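Local coordinates for YfkN protein (Bacillus subtilis subsp. subtilis, PDB 3GVE) that belongs to the calcineurin-like phosphoesterase family and holds a manganese and a magnesium ion at two neighbouring metal sites, at residues D28-K33 against G68-E73; V95-K100 against G124-I129; N131-T136 against V187-I192; L287-L292 against K307-S312. All blocks are in the same frame, centred on the assembly; numbering follows the deposited sequence. Where two conformers were deposited one is given.

Interaction 1 of 4, residues D28-K33 against G68-E73; sequences DYYSDK and GNPLGE
Tyr-29 and Tyr-30 pack against Pro-70 in a mainly apolar, largely buried contact of the calcineurin-like phosphoesterase region. It joins the tight loop between strands 27-28 and 33-34 to the first turn of helix 70-85. Asn-69 holds the N-cap position of that helix, and Pro-70 follows it.

Tyr-29 runs alongside Pro-70 the other way, with Tyr-29 CB 3.7 Å from Pro-70 CG. CG of Tyr-29 is anti to the carbonyl carbon (chi1 -67°), and the ring goes on past the proline to Leu-71. There Tyr-29 CE2 is 4.0 Å from Leu-71 CB. Tyr-29 OH sits 3.5 Å from Leu-71 CD1. Its polar partner is His-332 ND1, on helix 322-340. Val-339 and Thr-335 of the same helix pack on Pro-70 and Leu-71.

Tyr-30 comes to the proline with the far end of its ring. Its CZ is 3.7 Å from Pro-70 CD, and its OH is 3.5 Å from Asn-69 CA. Tyr-30 OH also comes within 3.3 Å of Gly-68 O, but the angle is too poor for a hydrogen bond.

The loop has its own polar frame. Asp-28 OD1 accepts from Tyr-30 N at 3.0 Å, which makes an Asx turn. Asp-32 and Lys-33 both face Asp-28 in a G1 beta bulge. Ser-31 and Lys-33 pack on Leu-253 of the second subunit, so the turn lies between the helix start and the subunit interface.

The two segments are held together by van der Waals contact of rings and aliphatic carbons. Hydrogen bonds work within the loop and to helix 322-340.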
loop_
_atom_site.group_PDB
_atom_site.type_symbol
_atom_site.label_atom_id
_atom_site.label_comp_id
_atom_site.label_asym_id
_atom_site.label_seq_id
_atom_site.Cartn_x
_atom_site.Cartn_y
_atom_site.Cartn_z
ATOM N N ASP A 28 -0.932 5.217 11.189
ATOM C CA ASP A 28 -1.681 5.095 9.951
ATOM C C ASP A 28 -2.479 6.385 9.756
ATOM O O ASP A 28 -3.459 6.620 10.447
ATOM C CB ASP A 28 -2.623 3.872 10.051
ATOM C CG ASP A 28 -3.557 3.731 8.864
ATOM O OD1 ASP A 28 -3.432 4.461 7.899
ATOM O OD2 ASP A 28 -4.435 2.864 8.924
ATOM N N TYR A 29 -2.055 7.225 8.827
ATOM C CA TYR A 29 -2.736 8.496 8.591
ATOM C C TYR A 29 -4.102 8.332 7.934
ATOM O O TYR A 29 -4.917 9.230 8.014
ATOM C CB TYR A 29 -1.895 9.464 7.740
ATOM C CG TYR A 29 -0.631 9.964 8.429
ATOM C CD1 TYR A 29 -0.693 10.896 9.457
ATOM C CD2 TYR A 29 0.620 9.478 8.059
ATOM C CE1 TYR A 29 0.445 11.328 10.089
ATOM C CE2 TYR A 29 1.755 9.913 8.684
ATOM C CZ TYR A 29 1.665 10.838 9.700
ATOM O OH TYR A 29 2.798 11.270 10.338
ATOM N N TYR A 30 -4.318 7.210 7.259
ATOM C CA TYR A 30 -5.587 6.964 6.569
ATOM C C TYR A 30 -6.682 6.572 7.549
ATOM O O TYR A 30 -7.708 7.230 7.559
ATOM C CB TYR A 30 -5.433 5.911 5.470
ATOM C CG TYR A 30 -4.200 6.133 4.626
ATOM C CD1 TYR A 30 -3.102 5.339 4.792
ATOM C CD2 TYR A 30 -4.140 7.145 3.680
ATOM C CE1 TYR A 30 -1.959 5.538 4.048
ATOM C CE2 TYR A 30 -2.989 7.352 2.926
ATOM C CZ TYR A 30 -1.912 6.536 3.121
ATOM O OH TYR A 30 -0.768 6.700 2.390
ATOM N N SER A 31 -6.475 5.638 8.467
ATOM C CA SER A 31 -7.456 5.362 9.501
ATOM C C SER A 31 -7.370 6.388 10.638
ATOM O O SER A 31 -8.251 6.498 11.466
ATOM C CB SER A 31 -7.252 3.954 10.009
ATOM O OG SER A 31 -6.018 3.846 10.639
ATOM N N ASP A 32 -6.304 7.212 10.687
ATOM C CA ASP A 32 -5.996 8.236 11.671
ATOM C C ASP A 32 -5.871 7.589 13.033
ATOM O O ASP A 32 -6.526 7.969 13.987
ATOM C CB ASP A 32 -7.052 9.350 11.660
ATOM C CG ASP A 32 -6.528 10.679 12.178
ATOM O OD1 ASP A 32 -5.448 10.739 12.768
ATOM O OD2 ASP A 32 -7.229 11.683 11.964
ATOM N N LYS A 33 -5.006 6.598 13.119
ATOM C CA LYS A 33 -4.686 5.992 14.400
ATOM C C LYS A 33 -3.311 5.358 14.445
ATOM O O LYS A 33 -2.724 5.014 13.431
ATOM C CB LYS A 33 -5.703 4.935 14.779
ATOM C CG LYS A 33 -6.008 3.992 13.697
ATOM C CD LYS A 33 -7.450 3.563 13.808
ATOM C CE LYS A 33 -7.552 2.244 14.522
ATOM N NZ LYS A 33 -7.686 1.089 13.600
ATOM N N GLY A 68 5.273 8.237 0.117
ATOM C CA GLY A 68 4.387 7.099 0.280
ATOM C C GLY A 68 3.152 7.320 1.130
ATOM O O GLY A 68 2.163 6.633 0.981
ATOM N N ASN A 69 3.223 8.279 2.041
ATOM C CA ASN A 69 2.098 8.571 2.935
ATOM C C ASN A 69 1.828 10.077 3.024
ATOM O O ASN A 69 2.501 10.841 2.380
ATOM C CB ASN A 69 2.264 7.886 4.303
ATOM C CG ASN A 69 3.346 8.512 5.181
ATOM O OD1 ASN A 69 3.733 7.950 6.203
ATOM N ND2 ASN A 69 3.798 9.673 4.813
ATOM N N PRO A 70 0.844 10.508 3.809
ATOM C CA PRO A 70 0.541 11.944 3.872
ATOM C C PRO A 70 1.634 12.821 4.495
ATOM O O PRO A 70 1.643 13.996 4.226
ATOM C CB PRO A 70 -0.760 11.985 4.687
ATOM C CG PRO A 70 -1.426 10.712 4.309
ATOM C CD PRO A 70 -0.303 9.702 4.269
ATOM N N LEU A 71 2.542 12.256 5.281
ATOM C CA LEU A 71 3.661 13.036 5.804
ATOM C C LEU A 71 4.602 13.442 4.668
ATOM O O LEU A 71 5.050 14.568 4.611
ATOM C CB LEU A 71 4.404 12.271 6.906
ATOM C CG LEU A 71 5.523 13.079 7.565
ATOM C CD1 LEU A 71 5.628 12.790 9.060
ATOM C CD2 LEU A 71 6.858 12.899 6.864
ATOM N N GLY A 72 4.854 12.525 3.743
ATOM C CA GLY A 72 5.642 12.843 2.568
ATOM C C GLY A 72 4.958 13.885 1.699
ATOM O O GLY A 72 5.607 14.749 1.136
ATOM N N GLU A 73 3.635 13.781 1.592
ATOM C CA GLU A 73 2.822 14.755 0.846
ATOM C C GLU A 73 2.874 16.123 1.514
ATOM O O GLU A 73 2.999 17.132 0.864
ATOM C CB GLU A 73 1.356 14.332 0.829
ATOM C CG GLU A 73 1.023 13.205 -0.052
ATOM C CD GLU A 73 -0.416 12.721 0.186
ATOM O OE1 GLU A 73 -0.686 11.577 -0.177
ATOM O OE2 GLU A 73 -1.259 13.464 0.760
#

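Interaction 2 of 4, residues V95-K100 against G124-I129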
loop_
_atom_site.group_PDB
_atom_site.type_symbol
_atom_site.label_atom_id
_atom_site.label_comp_id
_atom_site.label_asym_id
_atom_site.label_seq_id
_atom_site.Cartn_x
_atom_site.Cartn_y
_atom_site.Cartn_z
ATOM N N VAL A 95 15.059 13.528 10.580
ATOM C CA VAL A 95 15.058 12.300 11.400
ATOM C C VAL A 95 16.308 11.447 11.151
ATOM O O VAL A 95 16.964 10.948 12.048
ATOM C CB VAL A 95 13.780 11.445 11.151
ATOM C CG1 VAL A 95 13.842 10.145 11.866
ATOM C CG2 VAL A 95 12.529 12.242 11.639
HETATM N N MSE A 96 16.646 11.283 9.874
HETATM C CA MSE A 96 17.824 10.498 9.469
HETATM C C MSE A 96 19.137 11.101 10.019
HETATM O O MSE A 96 20.035 10.406 10.417
HETATM C CB MSE A 96 17.918 10.361 7.934
HETATM C CG MSE A 96 16.621 9.923 7.230
HETATM SE SE MSE A 96 15.707 8.364 7.976
HETATM C CE MSE A 96 16.633 6.949 6.972
ATOM N N ASN A 97 19.182 12.426 10.072
ATOM C CA ASN A 97 20.304 13.190 10.577
ATOM C C ASN A 97 20.404 12.922 12.093
ATOM O O ASN A 97 21.459 12.676 12.650
ATOM C CB ASN A 97 20.149 14.688 10.316
ATOM C CG ASN A 97 20.475 15.071 8.857
ATOM O OD1 ASN A 97 21.044 14.279 8.096
ATOM N ND2 ASN A 97 20.144 16.286 8.511
ATOM N N ALA A 98 19.250 12.964 12.751
ATOM C CA ALA A 98 19.186 12.768 14.200
ATOM C C ALA A 98 19.602 11.354 14.597
ATOM O O ALA A 98 20.182 11.158 15.639
ATOM C CB ALA A 98 17.797 13.098 14.733
ATOM N N LEU A 99 19.299 10.376 13.753
ATOM C CA LEU A 99 19.689 8.975 13.971
ATOM C C LEU A 99 21.118 8.690 13.491
ATOM O O LEU A 99 21.611 7.579 13.607
ATOM C CB LEU A 99 18.718 8.034 13.256
ATOM C CG LEU A 99 17.295 7.953 13.811
ATOM C CD1 LEU A 99 16.413 7.065 12.953
ATOM C CD2 LEU A 99 17.335 7.430 15.249
ATOM N N LYS A 100 21.753 9.712 12.940
ATOM C CA LYS A 100 23.150 9.629 12.509
ATOM C C LYS A 100 23.363 8.521 11.457
ATOM O O LYS A 100 24.255 7.697 11.564
ATOM C CB LYS A 100 24.093 9.491 13.722
ATOM C CG LYS A 100 24.028 10.715 14.627
ATOM C CD LYS A 100 24.944 10.572 15.831
ATOM C CE LYS A 100 24.808 11.775 16.749
ATOM N NZ LYS A 100 26.049 11.976 17.568
ATOM N N GLY A 124 19.976 18.793 2.448
ATOM C CA GLY A 124 19.858 18.811 3.889
ATOM C C GLY A 124 20.431 17.606 4.671
ATOM O O GLY A 124 20.472 17.664 5.894
ATOM N N ALA A 125 20.810 16.512 3.962
ATOM C CA ALA A 125 21.361 15.356 4.643
ATOM C C ALA A 125 22.761 15.623 5.121
ATOM O O ALA A 125 23.632 16.151 4.315
ATOM C CB ALA A 125 21.312 14.176 3.737
ATOM N N ASP A 126 23.071 15.206 6.328
ATOM C CA ASP A 126 24.406 15.329 6.881
ATOM C C ASP A 126 25.291 14.262 6.283
ATOM O O ASP A 126 26.470 14.353 6.355
ATOM C CB ASP A 126 24.378 15.140 8.399
ATOM C CG ASP A 126 23.749 16.273 9.125
ATOM O OD1 ASP A 126 23.628 17.343 8.605
ATOM O OD2 ASP A 126 23.376 15.995 10.278
ATOM N N PHE A 127 24.669 13.235 5.727
ATOM C CA PHE A 127 25.359 12.070 5.202
ATOM C C PHE A 127 25.222 12.041 3.685
ATOM O O PHE A 127 24.323 12.623 3.142
ATOM C CB PHE A 127 24.757 10.796 5.809
ATOM C CG PHE A 127 23.256 10.728 5.689
ATOM C CD1 PHE A 127 22.677 10.101 4.613
ATOM C CD2 PHE A 127 22.434 11.334 6.624
ATOM C CE1 PHE A 127 21.305 10.054 4.486
ATOM C CE2 PHE A 127 21.063 11.303 6.505
ATOM C CZ PHE A 127 20.482 10.656 5.452
ATOM N N PRO A 128 26.118 11.325 3.029
ATOM C CA PRO A 128 26.058 11.206 1.570
ATOM C C PRO A 128 24.881 10.346 1.106
ATOM O O PRO A 128 24.611 9.307 1.680
ATOM C CB PRO A 128 27.368 10.489 1.223
ATOM C CG PRO A 128 27.762 9.775 2.490
ATOM C CD PRO A 128 27.315 10.682 3.589
ATOM N N ILE A 129 24.218 10.803 0.059
ATOM C CA ILE A 129 23.179 10.046 -0.633
ATOM C C ILE A 129 23.737 9.772 -2.027
ATOM O O ILE A 129 24.004 10.680 -2.783
ATOM C CB ILE A 129 21.853 10.825 -0.637
ATOM C CG1 ILE A 129 21.339 10.914 0.804
ATOM C CG2 ILE A 129 20.833 10.134 -1.507
ATOM C CD1 ILE A 129 20.109 11.817 0.992
HETATM O O HOH W 1 23.703 13.407 11.404
#
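Asn-97, in the last turn of helix 91-98, meets Gly-124 to Phe-127 of the loop between helix 115-123 and strand 129-130. The helix ends in a Schellman motif, with Lys-100 at positive phi. Lys-100 N bonds back to Asn-97 O.

Two hydrogen bonds use both ends of the Asn-97 amide. Asp-126 N gives a nearly straight bond to Asn-97 OD1 (2.8 Å, 170°), although the donor lies tilted from the carbonyl plane. Asn-97 ND2 in turn gives to Gly-124 O at 3.0 Å, and this acceptor lies in the amide plane. CG of Asn-97 is anti to the carbonyl carbon (chi1 -78°), which brings it toward the loop. With both ends gripped by loop backbone, the rotation of the amide is fixed.

A planar stack adds to this. The Asp-126 carboxylate lies over the Asn-97 amide with the planes 5° apart, and the two CG atoms are 3.5 Å from each other. A water spans the same pair of residues, donating to Asn-97 O and to Asp-126 OD2. It therefore ties the helix end to the loop a third time.

Apolar contact lies beside the amide. CB of selenomethionine Met-96 is 3.6 Å from both CE2 and CZ of Phe-127, while its bent chain leads away toward Leu-40 of helix 40-53 and Leu-65. Asn-97 OD1 is also 3.4 Å from Phe-127 CE2, with amide and ring steeply inclined to each other. On one face of that ring Ala-125 CB sits over the centre, 3.9 Å above the plane.

Interaction 3 of 4, residues N131-T136 against V187-I192; sequences NANVKT and VQVQDI
Asn-133 to Thr-136 run antiparallel to Val-187 to Gln-190, and the lines from Ala-132 to Thr-136 and from Val-187 to Ile-192 are 155° apart. They form a small two-stranded sheet. Lys-135 and Gln-188 are its hydrogen-bonded pair. Lys-135 N gives to Gln-188 O at 2.8 Å, and Gln-188 N returns a bond to Lys-135 O. Val-134 and Val-189 are the adjoining non-hydrogen-bonded pair. Beyond them Gln-190 N gives to Asn-133 O at 2.9 Å.

The Asn-133 side chain adds a second bond to the same glutamine. Its CG lies between the backbone N and the carbonyl carbon (chi1 69°). From there ND2 reaches Gln-190 O at 3.0 Å, with this acceptor close to the amide plane. ND2 also gives to Val-171 O, so two carbonyls hold it. Asn-131 ND2 bonds to Asn-133 OD1, while Asn-131 OD1 takes Val-134 N on a lone pair in an Asx motif. The buried amide of Asn-133 is thus held at both ends.

Val-134 and Val-189 share one face, and Val-187 packs beside Val-134. Val-134 CG1 is 3.9 Å from Val-187 CB, and Val-134 CG2 is 4.2 Å from Val-189 CG2. On the other face the extended Lys-135 makes a weak bond from NZ to Gln-190 OE1 at 3.0 Å. Its stronger interaction is a salt bridge to Glu-198 OE2. Glu-198 OE1 accepts from Gln-190 NE2.

Glu-198 belongs to helix 192-205, which begins just after N-cap Asp-191. Helix 175-178 packs on the valine face, and Ile-192 touches Phe-170 of strand 160-170.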
loop_
_atom_site.group_PDB
_atom_site.type_symbol
_atom_site.label_atom_id
_atom_site.label_comp_id
_atom_site.label_asym_id
_atom_site.label_seq_id
_atom_site.Cartn_x
_atom_site.Cartn_y
_atom_site.Cartn_z
ATOM N N ASN A 131 24.180 7.598 -5.794
ATOM C CA ASN A 131 23.581 6.847 -6.883
ATOM C C ASN A 131 24.519 6.875 -8.090
ATOM O O ASN A 131 24.956 7.952 -8.466
ATOM C CB ASN A 131 22.216 7.403 -7.273
ATOM C CG ASN A 131 21.725 6.799 -8.570
ATOM O OD1 ASN A 131 22.055 7.288 -9.637
ATOM N ND2 ASN A 131 21.001 5.699 -8.486
ATOM N N ALA A 132 24.813 5.717 -8.636
ATOM C CA ALA A 132 25.812 5.609 -9.681
ATOM C C ALA A 132 25.225 5.493 -11.073
ATOM O O ALA A 132 25.927 5.756 -12.034
ATOM C CB ALA A 132 26.736 4.413 -9.403
ATOM N N ASN A 133 23.970 5.075 -11.193
ATOM C CA ASN A 133 23.431 4.733 -12.516
ATOM C C ASN A 133 22.527 5.757 -13.209
ATOM O O ASN A 133 22.337 5.685 -14.405
ATOM C CB ASN A 133 22.855 3.292 -12.552
ATOM C CG ASN A 133 21.572 3.099 -11.716
ATOM O OD1 ASN A 133 21.390 3.695 -10.665
ATOM N ND2 ASN A 133 20.703 2.214 -12.190
ATOM N N VAL A 134 21.994 6.723 -12.474
ATOM C CA VAL A 134 21.246 7.800 -13.112
ATOM C C VAL A 134 22.214 8.842 -13.664
ATOM O O VAL A 134 23.055 9.336 -12.952
ATOM C CB VAL A 134 20.235 8.473 -12.152
ATOM C CG1 VAL A 134 19.409 9.543 -12.903
ATOM C CG2 VAL A 134 19.310 7.421 -11.544
ATOM N N LYS A 135 22.072 9.143 -14.949
ATOM C CA LYS A 135 22.980 10.058 -15.629
ATOM C C LYS A 135 22.239 11.204 -16.332
ATOM O O LYS A 135 21.060 11.121 -16.596
ATOM C CB LYS A 135 23.860 9.267 -16.603
ATOM C CG LYS A 135 24.829 8.337 -15.863
ATOM C CD LYS A 135 25.702 7.525 -16.814
ATOM C CE LYS A 135 26.599 6.563 -16.079
ATOM N NZ LYS A 135 27.491 5.861 -17.019
ATOM N N THR A 136 22.963 12.288 -16.605
ATOM C CA THR A 136 22.420 13.360 -17.423
ATOM C C THR A 136 22.311 12.808 -18.851
ATOM O O THR A 136 22.853 11.760 -19.150
ATOM C CB THR A 136 23.326 14.607 -17.424
ATOM O OG1 THR A 136 24.556 14.286 -18.060
ATOM C CG2 THR A 136 23.613 15.114 -15.992
ATOM N N VAL A 187 17.090 12.855 -17.759
ATOM C CA VAL A 187 18.101 11.904 -17.311
ATOM C C VAL A 187 17.931 10.659 -18.127
ATOM O O VAL A 187 16.928 10.523 -18.826
ATOM C CB VAL A 187 17.913 11.577 -15.810
ATOM C CG1 VAL A 187 18.136 12.775 -14.942
ATOM C CG2 VAL A 187 16.505 10.941 -15.506
ATOM N N GLN A 188 18.908 9.803 -17.992
ATOM C CA GLN A 188 18.830 8.411 -18.495
ATOM C C GLN A 188 19.365 7.480 -17.404
ATOM O O GLN A 188 19.988 7.951 -16.419
ATOM C CB GLN A 188 19.712 8.194 -19.721
ATOM C CG GLN A 188 21.163 8.226 -19.398
ATOM C CD GLN A 188 22.091 8.307 -20.589
ATOM O OE1 GLN A 188 22.581 9.373 -20.928
ATOM N NE2 GLN A 188 22.385 7.157 -21.209
ATOM N N VAL A 189 19.088 6.190 -17.497
ATOM C CA VAL A 189 19.523 5.289 -16.444
ATOM C C VAL A 189 20.255 4.071 -16.977
ATOM O O VAL A 189 19.714 3.293 -17.745
ATOM C CB VAL A 189 18.341 4.813 -15.554
ATOM C CG1 VAL A 189 18.848 3.974 -14.393
ATOM C CG2 VAL A 189 17.525 5.984 -15.050
ATOM N N GLN A 190 21.491 3.929 -16.534
ATOM C CA GLN A 190 22.354 2.844 -16.913
ATOM C C GLN A 190 21.947 1.564 -16.181
ATOM O O GLN A 190 21.509 1.593 -15.030
ATOM C CB GLN A 190 23.791 3.241 -16.580
ATOM C CG GLN A 190 24.860 2.226 -16.937
ATOM C CD GLN A 190 26.242 2.675 -16.511
ATOM O OE1 GLN A 190 26.392 3.454 -15.584
ATOM N NE2 GLN A 190 27.263 2.155 -17.180
ATOM N N ASP A 191 22.093 0.447 -16.881
ATOM C CA ASP A 191 21.893 -0.871 -16.296
ATOM C C ASP A 191 22.635 -0.969 -14.969
ATOM O O ASP A 191 23.757 -0.525 -14.842
ATOM C CB ASP A 191 22.410 -1.956 -17.252
ATOM C CG ASP A 191 22.484 -3.325 -16.600
ATOM O OD1 ASP A 191 21.420 -3.888 -16.364
ATOM O OD2 ASP A 191 23.586 -3.806 -16.325
ATOM N N ILE A 192 21.979 -1.592 -13.994
ATOM C CA ILE A 192 22.549 -1.734 -12.661
ATOM C C ILE A 192 23.933 -2.411 -12.636
ATOM O O ILE A 192 24.875 -1.829 -12.124
ATOM C CB ILE A 192 21.551 -2.410 -11.703
ATOM C CG1 ILE A 192 20.384 -1.458 -11.454
ATOM C CG2 ILE A 192 22.230 -2.786 -10.380
ATOM C CD1 ILE A 192 19.203 -2.106 -10.753
HETATM O O HOH W 2 27.876 4.204 -13.334
#

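Interaction 4 of 4, residues L287-L292 against K307-S312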
loop_
_atom_site.group_PDB
_atom_site.type_symbol
_atom_site.label_atom_id
_atom_site.label_comp_id
_atom_site.label_asym_id
_atom_site.label_seq_id
_atom_site.Cartn_x
_atom_site.Cartn_y
_atom_site.Cartn_z
ATOM N N LEU A 287 14.794 -4.582 10.591
ATOM C CA LEU A 287 16.101 -3.965 10.399
ATOM C C LEU A 287 17.025 -5.012 9.765
ATOM O O LEU A 287 17.051 -6.159 10.186
ATOM C CB LEU A 287 16.684 -3.553 11.742
ATOM C CG LEU A 287 18.025 -2.821 11.676
ATOM C CD1 LEU A 287 17.845 -1.470 11.006
ATOM C CD2 LEU A 287 18.614 -2.671 13.081
ATOM N N GLY A 288 17.793 -4.605 8.763
ATOM C CA GLY A 288 18.803 -5.477 8.180
ATOM C C GLY A 288 20.092 -5.361 8.970
ATOM O O GLY A 288 20.457 -4.293 9.413
ATOM N N VAL A 289 20.787 -6.481 9.109
ATOM C CA VAL A 289 22.024 -6.532 9.884
ATOM C C VAL A 289 23.027 -7.389 9.137
ATOM O O VAL A 289 22.802 -8.561 8.942
ATOM C CB VAL A 289 21.790 -7.118 11.313
ATOM C CG1 VAL A 289 23.087 -7.115 12.117
ATOM C CG2 VAL A 289 20.704 -6.341 12.043
ATOM N N ILE A 290 24.128 -6.778 8.721
ATOM C CA ILE A 290 25.231 -7.522 8.132
ATOM C C ILE A 290 26.463 -7.431 9.028
ATOM O O ILE A 290 26.866 -6.363 9.427
ATOM C CB ILE A 290 25.570 -7.000 6.722
ATOM C CG1 ILE A 290 24.432 -7.361 5.762
ATOM C CG2 ILE A 290 26.894 -7.539 6.245
ATOM C CD1 ILE A 290 24.641 -6.872 4.338
ATOM N N ASP A 291 27.036 -8.586 9.333
ATOM C CA ASP A 291 28.275 -8.665 10.102
ATOM C C ASP A 291 29.393 -9.072 9.159
ATOM O O ASP A 291 29.268 -10.025 8.420
ATOM C CB ASP A 291 28.128 -9.661 11.257
ATOM C CG ASP A 291 27.135 -9.177 12.299
ATOM O OD1 ASP A 291 27.427 -8.201 12.981
ATOM O OD2 ASP A 291 26.040 -9.754 12.392
ATOM N N LEU A 292 30.466 -8.296 9.183
ATOM C CA LEU A 292 31.692 -8.606 8.447
ATOM C C LEU A 292 32.826 -8.844 9.434
ATOM O O LEU A 292 33.038 -8.044 10.320
ATOM C CB LEU A 292 32.083 -7.454 7.528
ATOM C CG LEU A 292 31.074 -7.049 6.441
ATOM C CD1 LEU A 292 31.583 -5.911 5.578
ATOM C CD2 LEU A 292 30.656 -8.266 5.598
ATOM N N LYS A 307 27.837 -12.497 7.585
ATOM C CA LYS A 307 26.489 -13.010 7.807
ATOM C C LYS A 307 25.496 -11.897 7.472
ATOM O O LYS A 307 25.771 -10.751 7.823
ATOM C CB LYS A 307 26.337 -13.413 9.273
ATOM C CG LYS A 307 24.993 -14.039 9.633
ATOM C CD LYS A 307 24.962 -14.398 11.128
ATOM C CE LYS A 307 23.574 -14.715 11.610
ATOM N NZ LYS A 307 23.107 -15.962 11.077
ATOM N N GLY A 308 24.371 -12.227 6.816
ATOM C CA GLY A 308 23.232 -11.328 6.655
ATOM C C GLY A 308 22.053 -11.848 7.432
ATOM O O GLY A 308 21.712 -13.053 7.302
ATOM N N SER A 309 21.393 -11.004 8.186
ATOM C CA SER A 309 20.206 -11.386 8.931
ATOM C C SER A 309 19.243 -10.239 9.004
ATOM O O SER A 309 19.617 -9.075 8.699
ATOM C CB SER A 309 20.613 -11.807 10.356
ATOM O OG SER A 309 21.238 -10.822 11.086
ATOM N N ILE A 310 17.997 -10.513 9.300
ATOM C CA ILE A 310 17.038 -9.440 9.492
ATOM C C ILE A 310 16.360 -9.691 10.823
ATOM O O ILE A 310 16.237 -10.815 11.248
ATOM C CB ILE A 310 16.013 -9.349 8.349
ATOM C CG1 ILE A 310 15.346 -10.718 8.109
ATOM C CG2 ILE A 310 16.685 -8.848 7.055
ATOM C CD1 ILE A 310 14.231 -10.682 7.077
ATOM N N GLU A 311 15.925 -8.626 11.475
ATOM C CA GLU A 311 15.272 -8.734 12.781
ATOM C C GLU A 311 13.987 -7.948 12.727
ATOM O O GLU A 311 13.979 -6.818 12.307
ATOM C CB GLU A 311 16.190 -8.185 13.872
ATOM C CG GLU A 311 15.556 -8.223 15.259
ATOM C CD GLU A 311 16.520 -7.885 16.385
ATOM O OE1 GLU A 311 17.485 -7.137 16.188
ATOM O OE2 GLU A 311 16.270 -8.366 17.483
ATOM N N SER A 312 12.901 -8.564 13.165
ATOM C CA SER A 312 11.598 -7.909 13.201
ATOM C C SER A 312 11.447 -6.953 14.380
ATOM O O SER A 312 11.987 -7.181 15.437
ATOM C CB SER A 312 10.485 -8.962 13.313
ATOM O OG SER A 312 10.625 -9.714 14.501
HETATM O O HOH W 3 23.871 -10.685 10.657
#
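Ser-309 faces Val-289 as a hydrogen-bonded pair in the antiparallel hairpin of strands 286-297 and 300-312. Val-289 N gives to Ser-309 O, and Ser-309 N gives to Val-289 O, each at 2.9 Å. Leu-287 with Glu-311 and Asp-291 with Lys-307 repeat the pattern.

Ser-309 CB lies 4.2 Å from Val-289 O. OG stands between the backbone N and the carbonyl carbon (chi1 60°), 3.5 Å from Val-289 O and 3.8 Å from Val-289 CB. OG also meets a water at 2.7 Å. That water can donate to Asp-291 OD2 and to Val-289 O, both 2.9 Å away. It has too few protons for all the acceptors round it, so not all these bonds form at once.

On the face of Ile-290 and Ile-310, each isoleucine lies across from a glycine in a non-hydrogen-bonded pair, so its side chain meets backbone. Ile-310 CG2 lies 4.1 Å from Gly-288 CA.

Strand 9-17 bonds to the other edge of strand 286-297, and its His-11 and Ser-13 hold Asp-291 OD1. Helix 40-53 covers Leu-287 and Val-289. Its Lys-49 forms a salt bridge and its His-50 a hydrogen bond with Glu-311. Ile-290 packs on strand 275-280 of another sheet.

The four contacts follow one another in series along the chain. None nests in or crosses another. Interaction 1 closes first, bringing the start of helix 70-85 back to the loop after strand 27-28. Helix 91-98 comes next, and interaction 2 closes the excursion through helix 115-123 onto its end. Interaction 3 begins almost at once, since 124-129 and 131-136 adjoin in sequence. Its closure spans strands 146-154 and 160-170 and leads into helix 192-205. Interaction 4 is a local hairpin. It places strand 300-312 at the edge of the sheet that holds strands 57-61, 9-17 and 286-297. Interactions 3 and 4 lie on opposite sides of the chain's centre, with centres about 28 Å apart.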